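Local structure of probable mannosyltransferase KTR4 (Saccharomyces cerevisiae, 5A07) at residues B[291-303]-B[413-425]. The protein is a probable glycosyltransferase of the GT-A type, modelled here with guanosine-5'-diphosphate and a manganese ion. Numbering follows the deposited sequence.
Sequences GAFAWLKDNSQNP and DNQNCQATWIRHS. With ACT (acetate ion), chain H.
W295 and W421 meet edge to face where helices 293-297 and 418-425 run roughly antiparallel, their axes 8.7 Å apart. W421 directs its six-membered rim at the five-membered ring of W295, the planes 82° apart, and its CE3 comes to 3.6 Å from W295 CD2. W295 suits this place because its broad indole serves several neighbours: with CG anti to the backbone N (chi1 -178°), the ring comes alongside C417, T420 and W421. The C417-C315 disulfide and N261 of strand 256-262, which takes W295 NE1, link the helix pair to the main mixed sheet of the GT-A fold. A294 sets only a methyl against H424 CB (3.6 Å from its CB), and A292, at the N-cap, lies against W421 CZ3. One water bridges W295 N and S425 OG.

Beyond this aromatic part the contact turns polar. T420 uses both branches: CG2 packs on D298 and W295, while OG1 donates to D298 OD2 at 2.7 Å, on the anti side. OD1 accepts from S300 N, making an Asx turn, and from S300 OG on its syn side. On the looser flank, water joins OD2 to R423 and H424. Long Q301, its OE1 held by N72 of helix 65-80, sends NE2 to N414 O and N416 O. N414 O has two unlike donors: N302 ND2 arrives almost straight (169°), Q301 NE2 by a bent bond from above the carbonyl plane. The chemistry implies a division of labour: ring and methyl packing joins the helices, whereas directional bonds tie the loop after helix 293-297 to the 3-10 turn and helix 418-425, and arginine and water near D298 would probably favour its charged form.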
ATOM      1  N   GLY B 291     -14.435   6.736   7.654  1.00 22.47           N
ATOM      2  CA  GLY B 291     -13.792   5.747   6.804  1.00 22.87           C
ATOM      3  C   GLY B 291     -13.989   6.014   5.320  1.00 21.25           C
ATOM      4  O   GLY B 291     -14.925   6.732   4.872  1.00 19.00           O
ATOM      5  N   ALA B 292     -13.120   5.398   4.523  1.00 18.05           N
ATOM      6  CA  ALA B 292     -13.144   5.630   3.089  1.00 16.94           C
ATOM      7  C   ALA B 292     -14.182   4.775   2.401  1.00 19.51           C
ATOM      8  O   ALA B 292     -13.876   3.972   1.551  1.00 17.53           O
ATOM      9  CB  ALA B 292     -11.765   5.398   2.507  1.00 17.93           C
ATOM     10  N   PHE B 293     -15.458   4.947   2.763  1.00 21.94           N
ATOM     11  CA  PHE B 293     -16.479   4.017   2.321  1.00 21.35           C
ATOM     12  C   PHE B 293     -16.847   4.124   0.866  1.00 22.69           C
ATOM     13  O   PHE B 293     -17.064   3.124   0.229  1.00 21.27           O
ATOM     14  CB  PHE B 293     -17.745   4.173   3.189  1.00 22.88           C
ATOM     15  CG  PHE B 293     -17.468   4.039   4.650  1.00 24.40           C
ATOM     16  CD1 PHE B 293     -16.908   2.889   5.166  1.00 24.55           C
ATOM     17  CD2 PHE B 293     -17.774   5.066   5.520  1.00 27.72           C
ATOM     18  CE1 PHE B 293     -16.637   2.768   6.532  1.00 26.44           C
ATOM     19  CE2 PHE B 293     -17.523   4.932   6.878  1.00 26.47           C
ATOM     20  CZ  PHE B 293     -16.922   3.789   7.376  1.00 26.06           C
ATOM     21  N   ALA B 294     -16.885   5.339   0.310  1.00 20.37           N
ATOM     22  CA  ALA B 294     -17.174   5.480  -1.066  1.00 20.64           C
ATOM     23  C   ALA B 294     -16.115   4.782  -1.979  1.00 18.82           C
ATOM     24  O   ALA B 294     -16.437   4.127  -2.991  1.00 18.41           O
ATOM     25  CB  ALA B 294     -17.312   6.963  -1.379  1.00 23.54           C
ATOM     26  N   TRP B 295     -14.873   4.921  -1.607  1.00 18.40           N
ATOM     27  CA  TRP B 295     -13.759   4.287  -2.332  1.00 18.07           C
ATOM     28  C   TRP B 295     -13.892   2.782  -2.386  1.00 17.62           C
ATOM     29  O   TRP B 295     -13.635   2.182  -3.435  1.00 20.26           O
ATOM     30  CB  TRP B 295     -12.461   4.671  -1.643  1.00 18.18           C
ATOM     31  CG  TRP B 295     -11.172   4.203  -2.197  1.00 18.32           C
ATOM     32  CD1 TRP B 295     -10.645   4.496  -3.407  1.00 18.25           C
ATOM     33  CD2 TRP B 295     -10.196   3.394  -1.535  1.00 16.03           C
ATOM     34  NE1 TRP B 295      -9.413   3.914  -3.550  1.00 15.57           N
ATOM     35  CE2 TRP B 295      -9.098   3.266  -2.400  1.00 16.36           C
ATOM     36  CE3 TRP B 295     -10.144   2.769  -0.326  1.00 16.50           C
ATOM     37  CZ2 TRP B 295      -7.980   2.516  -2.079  1.00 16.50           C
ATOM     38  CZ3 TRP B 295      -9.008   2.060   0.016  1.00 18.00           C
ATOM     39  CH2 TRP B 295      -7.944   1.938  -0.868  1.00 17.01           C
ATOM     40  N   LEU B 296     -14.340   2.145  -1.311  1.00 19.97           N
ATOM     41  CA  LEU B 296     -14.637   0.704  -1.317  1.00 20.13           C
ATOM     42  C   LEU B 296     -15.871   0.292  -2.180  1.00 20.88           C
ATOM     43  O   LEU B 296     -15.965  -0.827  -2.645  1.00 20.84           O
ATOM     44  CB  LEU B 296     -14.897   0.233   0.083  1.00 22.54           C
ATOM     45  CG  LEU B 296     -13.812   0.516   1.112  1.00 20.75           C
ATOM     46  CD1 LEU B 296     -14.222   0.064   2.481  1.00 21.94           C
ATOM     47  CD2 LEU B 296     -12.525  -0.215   0.664  1.00 21.63           C
ATOM     48  N   LYS B 297     -16.785   1.211  -2.434  1.00 18.84           N
ATOM     49  CA  LYS B 297     -18.078   0.886  -3.030  1.00 20.00           C
ATOM     50  C   LYS B 297     -18.268   1.432  -4.424  1.00 19.85           C
ATOM     51  O   LYS B 297     -19.331   1.251  -4.999  1.00 22.97           O
ATOM     52  CB  LYS B 297     -19.188   1.417  -2.131  1.00 20.62           C
ATOM     53  CG  LYS B 297     -19.191   0.913  -0.732  1.00 21.13           C
ATOM     54  CD  LYS B 297     -19.353  -0.582  -0.589  1.00 23.51           C
ATOM     55  CE  LYS B 297     -20.580  -1.103  -1.333  1.00 26.85           C
ATOM     56  NZ  LYS B 297     -20.794  -2.599  -1.113  1.00 29.26           N
ATOM     57  N   ASP B 298     -17.229   2.017  -5.035  1.00 19.50           N
ATOM     58  CA  ASP B 298     -17.341   2.609  -6.334  1.00 19.75           C
ATOM     59  C   ASP B 298     -17.407   1.561  -7.407  1.00 25.56           C
ATOM     60  O   ASP B 298     -16.400   0.879  -7.733  1.00 20.23           O
ATOM     61  CB  ASP B 298     -16.179   3.579  -6.656  1.00 21.44           C
ATOM     62  CG  ASP B 298     -16.485   4.466  -7.860  1.00 20.76           C
ATOM     63  OD1 ASP B 298     -17.481   4.205  -8.580  1.00 20.94           O
ATOM     64  OD2 ASP B 298     -15.669   5.365  -8.198  1.00 19.96           O
ATOM     65  N   ASN B 299     -18.577   1.463  -8.046  1.00 22.13           N
ATOM     66  CA  ASN B 299     -18.822   0.426  -9.024  1.00 22.25           C
ATOM     67  C   ASN B 299     -18.818   0.978 -10.418  1.00 23.76           C
ATOM     68  O   ASN B 299     -19.052   0.246 -11.398  1.00 26.40           O
ATOM     69  CB  ASN B 299     -20.199  -0.240  -8.759  1.00 23.95           C
ATOM     70  CG  ASN B 299     -21.335   0.769  -8.722  1.00 25.58           C
ATOM     71  OD1 ASN B 299     -21.253   1.788  -8.065  1.00 23.72           O
ATOM     72  ND2 ASN B 299     -22.411   0.460  -9.407  1.00 23.25           N
ATOM     73  N   SER B 300     -18.484   2.249 -10.570  1.00 22.00           N
ATOM     74  CA  SER B 300     -18.705   2.893 -11.852  1.00 22.21           C
ATOM     75  C   SER B 300     -17.671   2.711 -12.966  1.00 23.10           C
ATOM     76  O   SER B 300     -18.020   2.876 -14.150  1.00 21.40           O
ATOM     77  CB  SER B 300     -18.960   4.391 -11.641  1.00 23.01           C
ATOM     78  OG  SER B 300     -17.864   5.080 -11.070  1.00 22.25           O
ATOM     79  N   GLN B 301     -16.389   2.491 -12.609  1.00 21.19           N
ATOM     80  CA  GLN B 301     -15.398   2.320 -13.602  1.00 19.47           C
ATOM     81  C   GLN B 301     -15.237   0.874 -13.991  1.00 20.27           C
ATOM     82  O   GLN B 301     -15.073   0.619 -15.176  1.00 22.38           O
ATOM     83  CB  GLN B 301     -14.034   2.821 -13.115  1.00 21.01           C
ATOM     84  CG  GLN B 301     -12.958   2.808 -14.178  1.00 21.37           C
ATOM     85  CD  GLN B 301     -11.709   3.569 -13.701  1.00 23.50           C
ATOM     86  OE1 GLN B 301     -11.719   4.795 -13.568  1.00 26.23           O
ATOM     87  NE2 GLN B 301     -10.637   2.844 -13.447  1.00 21.40           N
ATOM     88  N   ASN B 302     -15.236  -0.030 -13.025  1.00 20.48           N
ATOM     89  CA  ASN B 302     -15.107  -1.493 -13.221  1.00 22.79           C
ATOM     90  C   ASN B 302     -16.238  -2.235 -12.511  1.00 22.61           C
ATOM     91  O   ASN B 302     -16.031  -2.933 -11.517  1.00 22.72           O
ATOM     92  CB  ASN B 302     -13.774  -2.022 -12.687  1.00 25.00           C
ATOM     93  CG  ASN B 302     -12.632  -1.553 -13.488  1.00 24.58           C
ATOM     94  OD1 ASN B 302     -12.601  -1.729 -14.698  1.00 26.84           O
ATOM     95  ND2 ASN B 302     -11.756  -0.848 -12.876  1.00 24.98           N
ATOM     96  N   PRO B 303     -17.467  -2.144 -13.080  1.00 23.13           N
ATOM     97  CA  PRO B 303     -18.620  -2.740 -12.440  1.00 25.13           C
ATOM     98  C   PRO B 303     -18.517  -4.265 -12.318  1.00 24.15           C
ATOM     99  O   PRO B 303     -19.089  -4.846 -11.383  1.00 26.53           O
ATOM    100  CB  PRO B 303     -19.792  -2.343 -13.374  1.00 25.05           C
ATOM    101  CG  PRO B 303     -19.180  -1.841 -14.627  1.00 24.92           C
ATOM    102  CD  PRO B 303     -17.842  -1.297 -14.225  1.00 25.08           C
ATOM    103  N   ASP B 413      -5.211   1.609 -18.268  1.00 23.30           N
ATOM    104  CA  ASP B 413      -5.718   2.874 -17.640  1.00 25.64           C
ATOM    105  C   ASP B 413      -6.887   2.618 -16.740  1.00 23.55           C
ATOM    106  O   ASP B 413      -7.031   3.289 -15.687  1.00 22.11           O
ATOM    107  CB  ASP B 413      -6.104   3.947 -18.654  1.00 29.66           C
ATOM    108  CG  ASP B 413      -4.878   4.611 -19.294  1.00 36.25           C
ATOM    109  OD1 ASP B 413      -3.837   4.725 -18.610  1.00 34.60           O
ATOM    110  OD2 ASP B 413      -5.021   5.073 -20.444  1.00 33.08           O
ATOM    111  N   ASN B 414      -7.710   1.634 -17.072  1.00 20.30           N
ATOM    112  CA  ASN B 414      -8.831   1.322 -16.181  1.00 22.30           C
ATOM    113  C   ASN B 414      -8.504   0.584 -14.877  1.00 21.35           C
ATOM    114  O   ASN B 414      -9.409   0.324 -14.074  1.00 20.33           O
ATOM    115  CB  ASN B 414      -9.945   0.576 -16.938  1.00 24.78           C
ATOM    116  CG  ASN B 414      -9.590  -0.838 -17.270  1.00 28.22           C
ATOM    117  OD1 ASN B 414      -8.444  -1.290 -17.201  1.00 25.36           O
ATOM    118  ND2 ASN B 414     -10.592  -1.550 -17.712  1.00 31.09           N
ATOM    119  N   GLN B 415      -7.232   0.262 -14.650  1.00 19.10           N
ATOM    120  CA  GLN B 415      -6.780  -0.229 -13.373  1.00 19.53           C
ATOM    121  C   GLN B 415      -6.439   0.890 -12.336  1.00 16.67           C
ATOM    122  O   GLN B 415      -6.210   0.602 -11.216  1.00 17.41           O
ATOM    123  CB  GLN B 415      -5.566  -1.179 -13.596  1.00 21.28           C
ATOM    124  CG  GLN B 415      -5.867  -2.368 -14.516  1.00 19.74           C
ATOM    125  CD  GLN B 415      -7.072  -3.131 -14.087  1.00 21.39           C
ATOM    126  OE1 GLN B 415      -7.103  -3.688 -13.032  1.00 24.35           O
ATOM    127  NE2 GLN B 415      -8.116  -3.142 -14.935  1.00 26.29           N
ATOM    128  N   ASN B 416      -6.463   2.140 -12.745  1.00 18.56           N
ATOM    129  CA  ASN B 416      -6.197   3.288 -11.870  1.00 17.95           C
ATOM    130  C   ASN B 416      -7.475   3.620 -11.066  1.00 19.18           C
ATOM    131  O   ASN B 416      -8.528   3.839 -11.666  1.00 17.97           O
ATOM    132  CB  ASN B 416      -5.810   4.479 -12.716  1.00 19.00           C
ATOM    133  CG  ASN B 416      -5.131   5.585 -11.916  1.00 19.21           C
ATOM    134  OD1 ASN B 416      -5.042   5.538 -10.682  1.00 14.94           O
ATOM    135  ND2 ASN B 416      -4.690   6.581 -12.615  1.00 19.43           N
ATOM    136  N   CYS B 417      -7.344   3.601  -9.739  1.00 18.09           N
ATOM    137  CA  CYS B 417      -8.425   4.003  -8.847  1.00 17.76           C
ATOM    138  C   CYS B 417      -8.201   5.360  -8.232  1.00 18.03           C
ATOM    139  O   CYS B 417      -8.974   5.807  -7.402  1.00 19.25           O
ATOM    140  CB  CYS B 417      -8.662   2.922  -7.802  1.00 19.16           C
ATOM    141  SG  CYS B 417     -10.272   3.183  -6.999  1.00 21.72           S
ATOM    142  N   GLN B 418      -7.149   6.073  -8.642  1.00 16.77           N
ATOM    143  CA  GLN B 418      -6.786   7.301  -7.982  1.00 15.80           C
ATOM    144  C   GLN B 418      -7.895   8.384  -8.107  1.00 16.68           C
ATOM    145  O   GLN B 418      -8.095   9.136  -7.161  1.00 15.53           O
ATOM    146  CB  GLN B 418      -5.441   7.832  -8.458  1.00 15.93           C
ATOM    147  CG  GLN B 418      -4.953   9.103  -7.746  1.00 15.88           C
ATOM    148  CD  GLN B 418      -4.551   8.805  -6.318  1.00 18.21           C
ATOM    149  OE1 GLN B 418      -3.802   7.848  -6.065  1.00 21.43           O
ATOM    150  NE2 GLN B 418      -5.027   9.570  -5.406  1.00 19.04           N
ATOM    151  N   ALA B 419      -8.616   8.455  -9.239  1.00 15.56           N
ATOM    152  CA  ALA B 419      -9.701   9.422  -9.396  1.00 16.21           C
ATOM    153  C   ALA B 419     -10.770   9.231  -8.348  1.00 16.48           C
ATOM    154  O   ALA B 419     -11.298  10.210  -7.838  1.00 17.82           O
ATOM    155  CB  ALA B 419     -10.324   9.351 -10.791  1.00 18.03           C
ATOM    156  N   THR B 420     -11.078   7.982  -8.004  1.00 18.21           N
ATOM    157  CA  THR B 420     -12.056   7.692  -6.959  1.00 17.89           C
ATOM    158  C   THR B 420     -11.612   8.208  -5.584  1.00 18.16           C
ATOM    159  O   THR B 420     -12.385   8.848  -4.858  1.00 17.48           O
ATOM    160  CB  THR B 420     -12.398   6.187  -6.911  1.00 18.87           C
ATOM    161  OG1 THR B 420     -12.993   5.833  -8.149  1.00 21.67           O
ATOM    162  CG2 THR B 420     -13.335   5.841  -5.738  1.00 17.59           C
ATOM    163  N   TRP B 421     -10.347   8.007  -5.265  1.00 16.67           N
ATOM    164  CA  TRP B 421      -9.784   8.508  -4.032  1.00 15.13           C
ATOM    165  C   TRP B 421      -9.810  10.081  -4.012  1.00 14.47           C
ATOM    166  O   TRP B 421     -10.199  10.688  -2.994  1.00 17.48           O
ATOM    167  CB  TRP B 421      -8.289   8.009  -3.886  1.00 13.59           C
ATOM    168  CG  TRP B 421      -7.715   8.396  -2.581  1.00 13.88           C
ATOM    169  CD1 TRP B 421      -6.974   9.517  -2.290  1.00 14.59           C
ATOM    170  CD2 TRP B 421      -7.928   7.727  -1.346  1.00 14.28           C
ATOM    171  NE1 TRP B 421      -6.729   9.573  -0.974  1.00 13.96           N
ATOM    172  CE2 TRP B 421      -7.314   8.480  -0.366  1.00 13.20           C
ATOM    173  CE3 TRP B 421      -8.651   6.563  -0.981  1.00 15.81           C
ATOM    174  CZ2 TRP B 421      -7.328   8.122   0.961  1.00 16.50           C
ATOM    175  CZ3 TRP B 421      -8.669   6.175   0.377  1.00 16.48           C
ATOM    176  CH2 TRP B 421      -8.035   6.973   1.328  1.00 16.82           C
ATOM    177  N   ILE B 422      -9.429  10.687  -5.105  1.00 15.49           N
ATOM    178  CA  ILE B 422      -9.471  12.175  -5.206  1.00 16.72           C
ATOM    179  C   ILE B 422     -10.905  12.669  -5.031  1.00 16.28           C
ATOM    180  O   ILE B 422     -11.161  13.594  -4.241  1.00 14.95           O
ATOM    181  CB  ILE B 422      -8.928  12.697  -6.542  1.00 16.17           C
ATOM    182  CG1 ILE B 422      -7.422  12.436  -6.619  1.00 16.12           C
ATOM    183  CG2 ILE B 422      -9.185  14.226  -6.705  1.00 17.04           C
ATOM    184  CD1 ILE B 422      -6.840  12.611  -7.981  1.00 18.51           C
ATOM    185  N   ARG B 423     -11.806  12.053  -5.741  1.00 17.31           N
ATOM    186  CA  ARG B 423     -13.219  12.508  -5.739  1.00 18.30           C
ATOM    187  C   ARG B 423     -13.899  12.349  -4.385  1.00 19.13           C
ATOM    188  O   ARG B 423     -14.649  13.240  -3.956  1.00 19.29           O
ATOM    189  CB  ARG B 423     -13.975  11.755  -6.803  1.00 18.88           C
ATOM    190  CG  ARG B 423     -15.494  12.063  -6.888  1.00 19.25           C
ATOM    191  CD  ARG B 423     -16.147  11.255  -7.991  1.00 18.24           C
ATOM    192  NE  ARG B 423     -15.546  11.659  -9.223  1.00 18.90           N
ATOM    193  CZ  ARG B 423     -14.936  10.885 -10.147  1.00 20.02           C
ATOM    194  NH1 ARG B 423     -14.909   9.576 -10.028  1.00 20.63           N
ATOM    195  NH2 ARG B 423     -14.379  11.482 -11.203  1.00 20.63           N
ATOM    196  N   HIS B 424     -13.659  11.238  -3.709  1.00 18.36           N
ATOM    197  CA  HIS B 424     -14.454  10.837  -2.537  1.00 20.59           C
ATOM    198  C   HIS B 424     -13.721  10.811  -1.213  1.00 21.73           C
ATOM    199  O   HIS B 424     -14.357  10.825  -0.137  1.00 20.63           O
ATOM    200  CB  HIS B 424     -15.042   9.446  -2.727  1.00 21.16           C
ATOM    201  CG  HIS B 424     -16.026   9.385  -3.834  1.00 20.68           C
ATOM    202  ND1 HIS B 424     -17.288   9.936  -3.732  1.00 20.00           N
ATOM    203  CD2 HIS B 424     -15.946   8.837  -5.056  1.00 21.79           C
ATOM    204  CE1 HIS B 424     -17.929   9.744  -4.862  1.00 20.44           C
ATOM    205  NE2 HIS B 424     -17.136   9.086  -5.689  1.00 22.93           N
ATOM    206  N   SER B 425     -12.401  10.730  -1.227  1.00 17.37           N
ATOM    207  CA  SER B 425     -11.707  10.523   0.002  1.00 16.73           C
ATOM    208  C   SER B 425     -10.932  11.710   0.426  1.00 16.27           C
ATOM    209  O   SER B 425     -10.521  11.759   1.566  1.00 21.13           O
ATOM    210  CB  SER B 425     -10.735   9.356  -0.034  1.00 18.23           C
ATOM    211  OG  SER B 425     -11.393   8.173  -0.326  1.00 19.36           O
TER
HETATM  212  C   ACT H1465     -23.777  -4.676  -2.468  1.00 34.14           C
HETATM  213  O   ACT H1465     -23.828  -4.082  -3.581  1.00 33.12           O
HETATM  214  OXT ACT H1465     -23.050  -4.336  -1.498  1.00 30.85           O
HETATM  215  CH3 ACT H1465     -24.657  -5.904  -2.270  1.00 39.10           C
HETATM  216  O   HOH W   1     -14.071   7.305   0.279  1.00 16.35           O
HETATM  217  O   HOH W   2     -16.668   7.946  -8.316  1.00 23.03           O